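Local coordinates for protein beta-lactamase II (Erythrobacter litoralis, PDB 6V72) that probably hydrolyses beta-lactam antibiotics to substituted beta-amino acids, as a zinc-dependent class B metallo-beta-lactamase, at residues Q76-A81 against H109-A114; N135-D140 against D168-G173; R210-A215 against K233-T238. All coordinates share one frame; numbering follows the deposited sequence. Where two conformers were deposited one is given.

Interaction 1. Residues Q76-A81 against H109-A114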
loop_
_atom_site.group_PDB
_atom_site.type_symbol
_atom_site.label_atom_id
_atom_site.label_comp_id
_atom_site.label_asym_id
_atom_site.label_seq_id
_atom_site.Cartn_x
_atom_site.Cartn_y
_atom_site.Cartn_z
ATOM N N GLN A 76 13.435 -26.329 4.776
ATOM C CA GLN A 76 14.365 -26.175 5.891
ATOM C C GLN A 76 13.636 -26.113 7.225
ATOM O O GLN A 76 14.130 -26.648 8.220
ATOM C CB GLN A 76 15.247 -24.945 5.684
ATOM C CG GLN A 76 16.222 -25.180 4.540
ATOM C CD GLN A 76 17.136 -24.013 4.247
ATOM O OE1 GLN A 76 16.825 -22.867 4.555
ATOM N NE2 GLN A 76 18.289 -24.310 3.628
ATOM N N ILE A 77 12.454 -25.476 7.276
ATOM C CA ILE A 77 11.684 -25.480 8.520
ATOM C C ILE A 77 11.302 -26.901 8.896
ATOM O O ILE A 77 11.430 -27.313 10.055
ATOM C CB ILE A 77 10.436 -24.586 8.394
ATOM C CG1 ILE A 77 10.820 -23.145 8.108
ATOM C CG2 ILE A 77 9.623 -24.630 9.680
ATOM C CD1 ILE A 77 9.621 -22.284 7.676
ATOM N N VAL A 78 10.829 -27.676 7.913
ATOM C CA VAL A 78 10.434 -29.055 8.167
ATOM C C VAL A 78 11.630 -29.862 8.660
ATOM O O VAL A 78 11.513 -30.687 9.577
ATOM C CB VAL A 78 9.803 -29.652 6.891
ATOM C CG1 VAL A 78 9.552 -31.151 7.049
ATOM C CG2 VAL A 78 8.478 -28.922 6.575
ATOM N N ALA A 79 12.801 -29.627 8.065
ATOM C CA ALA A 79 13.999 -30.358 8.477
ATOM C C ALA A 79 14.448 -29.951 9.873
ATOM O O ALA A 79 14.936 -30.784 10.634
ATOM C CB ALA A 79 15.127 -30.138 7.468
ATOM N N TRP A 80 14.308 -28.676 10.229
ATOM C CA TRP A 80 14.677 -28.263 11.575
ATOM C C TRP A 80 13.810 -28.964 12.614
ATOM O O TRP A 80 14.310 -29.426 13.648
ATOM C CB TRP A 80 14.559 -26.745 11.697
ATOM C CG TRP A 80 15.327 -26.154 12.849
ATOM C CD1 TRP A 80 16.684 -26.086 12.994
ATOM C CD2 TRP A 80 14.768 -25.537 14.012
ATOM N NE1 TRP A 80 17.001 -25.463 14.177
ATOM C CE2 TRP A 80 15.844 -25.113 14.820
ATOM C CE3 TRP A 80 13.458 -25.291 14.443
ATOM C CZ2 TRP A 80 15.654 -24.463 16.038
ATOM C CZ3 TRP A 80 13.270 -24.644 15.650
ATOM C CH2 TRP A 80 14.360 -24.234 16.432
ATOM N N ALA A 81 12.506 -29.089 12.344
ATOM C CA ALA A 81 11.635 -29.776 13.285
ATOM C C ALA A 81 12.002 -31.245 13.400
ATOM O O ALA A 81 12.045 -31.792 14.504
ATOM C CB ALA A 81 10.173 -29.632 12.853
ATOM N N HIS A 109 3.210 -30.772 1.224
ATOM C CA HIS A 109 2.592 -32.004 0.758
ATOM C C HIS A 109 3.627 -33.055 0.398
ATOM O O HIS A 109 3.401 -34.245 0.637
ATOM C CB HIS A 109 1.686 -31.696 -0.411
ATOM C CG HIS A 109 0.485 -30.909 -0.001
ATOM N ND1 HIS A 109 -0.324 -30.268 -0.905
ATOM C CD2 HIS A 109 -0.034 -30.652 1.227
ATOM C CE1 HIS A 109 -1.314 -29.678 -0.265
ATOM N NE2 HIS A 109 -1.160 -29.889 1.033
ATOM N N GLY A 110 4.774 -32.632 -0.134
ATOM C CA GLY A 110 5.846 -33.583 -0.358
ATOM C C GLY A 110 6.304 -34.252 0.921
ATOM O O GLY A 110 6.782 -35.390 0.895
ATOM N N ALA A 111 6.172 -33.559 2.052
ATOM C CA ALA A 111 6.509 -34.096 3.361
ATOM C C ALA A 111 5.328 -34.777 4.047
ATOM O O ALA A 111 5.423 -35.097 5.238
ATOM C CB ALA A 111 7.057 -32.986 4.265
ATOM N N ASN A 112 4.219 -34.985 3.329
ATOM C CA ASN A 112 3.036 -35.673 3.860
ATOM C C ASN A 112 2.469 -34.967 5.082
ATOM O O ASN A 112 1.985 -35.607 6.013
ATOM C CB ASN A 112 3.345 -37.133 4.199
ATOM C CG ASN A 112 3.277 -38.038 2.988
ATOM O OD1 ASN A 112 3.207 -37.571 1.851
ATOM N ND2 ASN A 112 3.291 -39.346 3.229
ATOM N N ILE A 113 2.544 -33.646 5.096
ATOM C CA ILE A 113 2.006 -32.864 6.199
ATOM C C ILE A 113 0.562 -32.485 5.901
ATOM O O ILE A 113 0.256 -31.982 4.819
ATOM C CB ILE A 113 2.862 -31.614 6.440
ATOM C CG1 ILE A 113 4.251 -32.039 6.923
ATOM C CG2 ILE A 113 2.195 -30.690 7.460
ATOM C CD1 ILE A 113 5.296 -30.919 6.852
ATOM N N ALA A 114 -0.326 -32.730 6.876
ATOM C CA ALA A 114 -1.733 -32.365 6.761
ATOM C C ALA A 114 -1.877 -30.852 6.858
ATOM O O ALA A 114 -1.568 -30.265 7.894
ATOM C CB ALA A 114 -2.544 -33.026 7.875
#
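V78 meets A111 and I113 where helix 71-84 passes the end of helix 105-110. A Schellman motif closes that second helix. N112, with positive phi (59°), is its C-prime residue. N112 N bonds to H109 O at 2.9 Å, and I113 N turns back to the last turn of the helix. The turn sends the chain on toward strand 114-117 and presents A111 and I113 to the same valine.

The two methyls of V78 divide the work. With CG1 anti to the backbone N (chi1 172°) and CG2 anti to the carbonyl carbon, the torsion turns CG1 to A111 and CG2 to I113. V78 CG1 stands 4.2 Å from A111 CB, a loose touch. V78 CG2 comes closer, 3.8 Å from I113 CD1. I113 reaches this point with an extended chain: CG1 is anti to its own carbonyl carbon and CD1 continues outward (chi2 165°). The valine and isoleucine therefore approach tip to tip. No hydrogen bond crosses between the segments, and the contact is small and apolar.

I113 also packs on V89 and A92 of strand 89-93, and A81, one turn further along the first helix, packs on V89. Helix 71-84 and the end of helix 105-110 thus meet over strand 89-93, an inner strand of the large mixed sheet. The H109 ring has I113 O at its edge, in plane, while H109 NE2 is hydrogen-bonded to T115 OG1.

Interaction 2. Residues N135-D140 against D168-G173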
loop_
_atom_site.group_PDB
_atom_site.type_symbol
_atom_site.label_atom_id
_atom_site.label_comp_id
_atom_site.label_asym_id
_atom_site.label_seq_id
_atom_site.Cartn_x
_atom_site.Cartn_y
_atom_site.Cartn_z
ATOM N N ASN A 135 -7.150 -29.671 3.722
ATOM C CA ASN A 135 -8.241 -29.737 4.678
ATOM C C ASN A 135 -8.837 -28.355 4.894
ATOM O O ASN A 135 -8.109 -27.385 5.112
ATOM C CB ASN A 135 -7.734 -30.295 5.999
ATOM C CG ASN A 135 -7.142 -31.668 5.840
ATOM O OD1 ASN A 135 -7.873 -32.643 5.650
ATOM N ND2 ASN A 135 -5.820 -31.757 5.925
ATOM N N ALA A 136 -10.157 -28.280 4.870
ATOM C CA ALA A 136 -10.880 -27.038 5.101
ATOM C C ALA A 136 -11.313 -26.945 6.561
ATOM O O ALA A 136 -12.009 -27.838 7.065
ATOM C CB ALA A 136 -12.114 -26.980 4.204
ATOM N N ILE A 137 -10.942 -25.840 7.217
ATOM C CA ILE A 137 -11.334 -25.625 8.611
ATOM C C ILE A 137 -12.843 -25.441 8.707
ATOM O O ILE A 137 -13.455 -24.717 7.907
ATOM C CB ILE A 137 -10.604 -24.393 9.172
ATOM C CG1 ILE A 137 -9.086 -24.574 9.124
ATOM C CG2 ILE A 137 -11.083 -24.045 10.586
ATOM C CD1 ILE A 137 -8.314 -23.222 9.265
ATOM N N THR A 138 -13.446 -26.066 9.711
ATOM C CA THR A 138 -14.827 -25.760 10.077
ATOM C C THR A 138 -14.818 -24.644 11.113
ATOM O O THR A 138 -14.309 -24.831 12.227
ATOM C CB THR A 138 -15.553 -26.992 10.620
ATOM O OG1 THR A 138 -14.850 -27.497 11.768
ATOM C CG2 THR A 138 -15.602 -28.065 9.563
ATOM N N PHE A 139 -15.412 -23.495 10.758
ATOM C CA PHE A 139 -15.517 -22.358 11.662
ATOM C C PHE A 139 -16.958 -22.226 12.133
ATOM O O PHE A 139 -17.893 -22.351 11.334
ATOM C CB PHE A 139 -15.096 -21.050 10.988
ATOM C CG PHE A 139 -13.605 -20.864 10.884
ATOM C CD1 PHE A 139 -12.840 -20.679 12.022
ATOM C CD2 PHE A 139 -12.964 -20.886 9.647
ATOM C CE1 PHE A 139 -11.475 -20.505 11.955
ATOM C CE2 PHE A 139 -11.580 -20.708 9.557
ATOM C CZ PHE A 139 -10.826 -20.511 10.720
ATOM N N ASP A 140 -17.132 -21.984 13.429
ATOM C CA ASP A 140 -18.481 -21.701 13.892
ATOM C C ASP A 140 -18.834 -20.242 13.608
ATOM O O ASP A 140 -18.022 -19.456 13.115
ATOM C CB ASP A 140 -18.674 -22.112 15.372
ATOM C CG ASP A 140 -18.029 -21.177 16.394
ATOM O OD1 ASP A 140 -17.739 -20.002 16.112
ATOM O OD2 ASP A 140 -17.850 -21.657 17.550
ATOM N N ASP A 168 -10.614 -13.939 3.408
ATOM C CA ASP A 168 -10.640 -15.165 4.187
ATOM C C ASP A 168 -9.440 -15.287 5.129
ATOM O O ASP A 168 -9.147 -16.389 5.608
ATOM C CB ASP A 168 -10.730 -16.361 3.241
ATOM C CG ASP A 168 -11.925 -16.252 2.253
ATOM O OD1 ASP A 168 -13.080 -15.986 2.689
ATOM O OD2 ASP A 168 -11.702 -16.414 1.030
ATOM N N ASN A 169 -8.758 -14.181 5.438
ATOM C CA ASN A 169 -7.627 -14.267 6.363
ATOM C C ASN A 169 -8.055 -14.783 7.732
ATOM O O ASN A 169 -9.139 -14.459 8.223
ATOM C CB ASN A 169 -6.908 -12.901 6.483
ATOM C CG ASN A 169 -7.822 -11.704 6.783
ATOM O OD1 ASN A 169 -8.917 -11.832 7.347
ATOM N ND2 ASN A 169 -7.331 -10.534 6.450
ATOM N N ILE A 170 -7.207 -15.624 8.344
ATOM C CA ILE A 170 -7.480 -16.127 9.687
ATOM C C ILE A 170 -6.313 -15.803 10.618
ATOM O O ILE A 170 -5.254 -15.342 10.202
ATOM C CB ILE A 170 -7.799 -17.637 9.705
ATOM C CG1 ILE A 170 -6.584 -18.454 9.243
ATOM C CG2 ILE A 170 -9.042 -17.935 8.836
ATOM C CD1 ILE A 170 -6.791 -19.989 9.405
ATOM N N THR A 171 -6.544 -16.027 11.911
ATOM C CA THR A 171 -5.573 -15.727 12.958
ATOM C C THR A 171 -5.483 -16.920 13.901
ATOM O O THR A 171 -6.366 -17.786 13.923
ATOM C CB THR A 171 -5.966 -14.471 13.743
ATOM O OG1 THR A 171 -7.208 -14.708 14.422
ATOM C CG2 THR A 171 -6.118 -13.266 12.805
ATOM N N VAL A 172 -4.397 -16.984 14.680
ATOM C CA VAL A 172 -4.246 -18.057 15.659
ATOM C C VAL A 172 -3.735 -17.477 16.969
ATOM O O VAL A 172 -3.057 -16.448 17.000
ATOM C CB VAL A 172 -3.324 -19.192 15.152
ATOM C CG1 VAL A 172 -3.828 -19.739 13.817
ATOM C CG2 VAL A 172 -1.905 -18.673 15.011
ATOM N N GLY A 173 -4.067 -18.143 18.067
ATOM C CA GLY A 173 -3.624 -17.687 19.362
ATOM C C GLY A 173 -3.219 -18.856 20.235
ATOM O O GLY A 173 -3.638 -20.000 20.027
#
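I137 and F139 both reach I170, joining the edge region of the large sheet to the small one in the metallo-beta-lactamase fold. The first segment starts as strand 135-136, where N135 bonds through its backbone to T115 and A117 of the neighbouring strand. Its ND2 also bonds to T115 O.

Next comes I137, which points toward the second segment. CG1 lies anti to the carbonyl carbon (chi1 -60°), and the extended chain carries CD1 forward. I137 CD1 ends 3.6 Å from I170 CD1, so the two isoleucines meet tip to tip. The other branch of I137 turns back on its own segment: CG2 lies 3.4 Å above the plane of the F139 ring, over its centre. This methyl-on-face contact is of CH-pi kind.

At F139 the side chain again points toward I170. The far end of the ring does the touching, with F139 CZ 3.7 Å and F139 CE2 3.8 Å from I170 CG2. The approach is oblique. The same ring meets H118, with the planes about 35° apart. D140 follows, and its OD1 accepts from the backbone N of N142 and W144.

I170 serves both partners because its branches diverge. CG1 sits between the backbone N and the carbonyl carbon (chi1 64°), while CG2 is anti to the carbonyl carbon. Its side chain lies about 7 Å from that of H96, which binds zinc in this enzyme, although no zinc is bound to this chain here. The chemistry is wholly apolar: the contact rests on burial and shape, with no directional bond, close to that histidine.

Interaction 3. Residues R210-A215 against K233-T238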
loop_
_atom_site.group_PDB
_atom_site.type_symbol
_atom_site.label_atom_id
_atom_site.label_comp_id
_atom_site.label_asym_id
_atom_site.label_seq_id
_atom_site.Cartn_x
_atom_site.Cartn_y
_atom_site.Cartn_z
ATOM N N ARG A 210 -11.109 -5.411 15.368
ATOM C CA ARG A 210 -11.725 -5.406 16.690
ATOM C C ARG A 210 -12.087 -6.813 17.124
ATOM O O ARG A 210 -11.985 -7.150 18.312
ATOM C CB ARG A 210 -12.985 -4.544 16.697
ATOM C CG ARG A 210 -12.756 -3.057 16.416
ATOM C CD ARG A 210 -14.064 -2.273 16.645
ATOM N NE ARG A 210 -13.894 -0.907 16.159
ATOM C CZ ARG A 210 -14.348 -0.453 14.994
ATOM N NH1 ARG A 210 -15.093 -1.230 14.208
ATOM N NH2 ARG A 210 -14.066 0.791 14.621
ATOM N N ASN A 211 -12.577 -7.632 16.182
ATOM C CA ASN A 211 -12.947 -9.010 16.503
ATOM C C ASN A 211 -11.731 -9.811 16.962
ATOM O O ASN A 211 -11.799 -10.551 17.942
ATOM C CB ASN A 211 -13.578 -9.668 15.278
ATOM C CG ASN A 211 -14.953 -9.089 14.943
ATOM O OD1 ASN A 211 -15.603 -8.452 15.784
ATOM N ND2 ASN A 211 -15.410 -9.335 13.729
ATOM N N PHE A 212 -10.611 -9.674 16.246
ATOM C CA PHE A 212 -9.357 -10.321 16.652
ATOM C C PHE A 212 -8.933 -9.881 18.050
ATOM O O PHE A 212 -8.556 -10.712 18.888
ATOM C CB PHE A 212 -8.263 -9.999 15.622
ATOM C CG PHE A 212 -6.867 -10.406 16.037
ATOM C CD1 PHE A 212 -6.482 -11.738 16.026
ATOM C CD2 PHE A 212 -5.934 -9.450 16.408
ATOM C CE1 PHE A 212 -5.181 -12.107 16.388
ATOM C CE2 PHE A 212 -4.633 -9.807 16.770
ATOM C CZ PHE A 212 -4.261 -11.142 16.761
ATOM N N ALA A 213 -8.971 -8.567 18.308
ATOM C CA ALA A 213 -8.568 -8.057 19.620
ATOM C C ALA A 213 -9.433 -8.640 20.730
ATOM O O ALA A 213 -8.938 -8.927 21.826
ATOM C CB ALA A 213 -8.649 -6.531 19.629
ATOM N N ALA A 214 -10.730 -8.829 20.462
ATOM C CA ALA A 214 -11.642 -9.368 21.464
ATOM C C ALA A 214 -11.537 -10.877 21.597
ATOM O O ALA A 214 -11.852 -11.421 22.663
ATOM C CB ALA A 214 -13.087 -8.994 21.113
ATOM N N ALA A 215 -11.135 -11.560 20.525
ATOM C CA ALA A 215 -10.948 -13.004 20.568
ATOM C C ALA A 215 -9.768 -13.381 21.448
ATOM O O ALA A 215 -9.785 -14.427 22.117
ATOM C CB ALA A 215 -10.733 -13.536 19.148
ATOM N N LYS A 233 0.092 -2.484 20.962
ATOM C CA LYS A 233 0.113 -1.303 20.104
ATOM C C LYS A 233 -0.031 -1.666 18.630
ATOM O O LYS A 233 -0.584 -0.881 17.856
ATOM C CB LYS A 233 1.393 -0.493 20.321
ATOM C CG LYS A 233 1.294 0.911 19.707
ATOM C CD LYS A 233 2.617 1.650 19.685
ATOM C CE LYS A 233 2.389 3.150 19.538
ATOM N NZ LYS A 233 3.656 3.921 19.668
ATOM N N ALA A 234 0.434 -2.854 18.218
ATOM C CA ALA A 234 0.241 -3.269 16.831
ATOM C C ALA A 234 -1.239 -3.369 16.490
ATOM O O ALA A 234 -1.657 -2.980 15.391
ATOM C CB ALA A 234 0.925 -4.623 16.581
ATOM N N ILE A 235 -2.050 -3.877 17.425
ATOM C CA ILE A 235 -3.495 -3.924 17.202
ATOM C C ILE A 235 -4.067 -2.518 17.156
ATOM O O ILE A 235 -4.891 -2.191 16.291
ATOM C CB ILE A 235 -4.182 -4.753 18.300
ATOM C CG1 ILE A 235 -3.672 -6.193 18.307
ATOM C CG2 ILE A 235 -5.683 -4.727 18.125
ATOM C CD1 ILE A 235 -4.255 -7.002 19.480
ATOM N N GLU A 236 -3.654 -1.671 18.104
ATOM C CA GLU A 236 -4.183 -0.310 18.188
ATOM C C GLU A 236 -3.897 0.473 16.916
ATOM O O GLU A 236 -4.783 1.158 16.383
ATOM C CB GLU A 236 -3.585 0.407 19.397
ATOM C CG GLU A 236 -4.019 1.862 19.526
ATOM C CD GLU A 236 -3.205 2.635 20.556
ATOM O OE1 GLU A 236 -3.222 2.250 21.746
ATOM O OE2 GLU A 236 -2.538 3.627 20.172
ATOM N N ARG A 237 -2.657 0.397 16.421
ATOM C CA ARG A 237 -2.315 1.128 15.213
ATOM C C ARG A 237 -3.025 0.547 14.006
ATOM O O ARG A 237 -3.532 1.299 13.175
ATOM C CB ARG A 237 -0.801 1.139 14.991
ATOM C CG ARG A 237 -0.362 1.789 13.689
ATOM C CD ARG A 237 -0.763 3.260 13.580
ATOM N NE ARG A 237 -0.336 4.071 14.716
ATOM C CZ ARG A 237 0.856 4.666 14.809
ATOM N NH1 ARG A 237 1.162 5.400 15.886
ATOM N NH2 ARG A 237 1.755 4.525 13.832
ATOM N N THR A 238 -3.044 -0.787 13.870
ATOM C CA THR A 238 -3.744 -1.382 12.738
ATOM C C THR A 238 -5.209 -0.957 12.713
ATOM O O THR A 238 -5.740 -0.608 11.654
ATOM C CB THR A 238 -3.629 -2.910 12.774
ATOM O OG1 THR A 238 -2.234 -3.261 12.756
ATOM C CG2 THR A 238 -4.368 -3.525 11.553
#
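I235 overlaps the CE2 corner of the F212 ring with CD1 and CG1, and A213 with CG2. The isoleucine and phenylalanine side chains cross at about a right angle. I235 CD1 is 3.9 Å from F212 CE2, and I235 CG1 is 4.0 Å from the same ring carbon. The methyl approaches the ring obliquely.

The second branch has its own neighbour: I235 CG2 is 3.8 Å from A213 CB. With CG1 anti to the carbonyl carbon (chi1 -61°) and CG2 anti to the backbone N, one residue spans two consecutive positions of the other helix. A213 is small, and the helices come near each other here, with A213 CA and I235 CA 7.0 Å apart. F212 puts its ring forward by placing CG anti to the backbone N (chi1 170°). The ring also packs on I186.

V209, one turn before A213, touches both I235 and T238 and so extends the same apolar seam. T238 OG1 donates to A234 O at 2.7 Å. T238 N bonds to that oxygen too, from the opposite face of the carbonyl plane. T238 OG1 is also hydrogen-bonded to K187 N, which ties the helix to the loop that carries K187. Further out, R210 NH2 forms a salt bridge with E243, which binds calcium.

The contact itself is apolar helix-on-helix packing between helix 205-215 and helix 233-243, the C-terminal helix of the alpha-beta/beta-alpha metallo-beta-lactamase fold.

In the fold
The three contacts follow one another along the chain, with no nesting or crossing. Interaction 1 closes first, bringing helix 71-84 to the end of helix 105-110 beside the large sheet, with strand 89-93 between them in sequence. Interaction 2 then joins strand 135-139 of that sheet to the run into strand 171-174 of the small one. Interaction 3 comes last. It closes a loop whose sequence includes strand 221-223, and packs helix 205-215 on helix 233-243. Neighbours touch: A114 CB lies 4.0 Å from N135 ND2, and T171 OG1 lies 3.5 Å from F212 CD1. Interactions 1 and 3 stay about 20 Å apart at their nearest atoms, on opposite sides of the chain's centre.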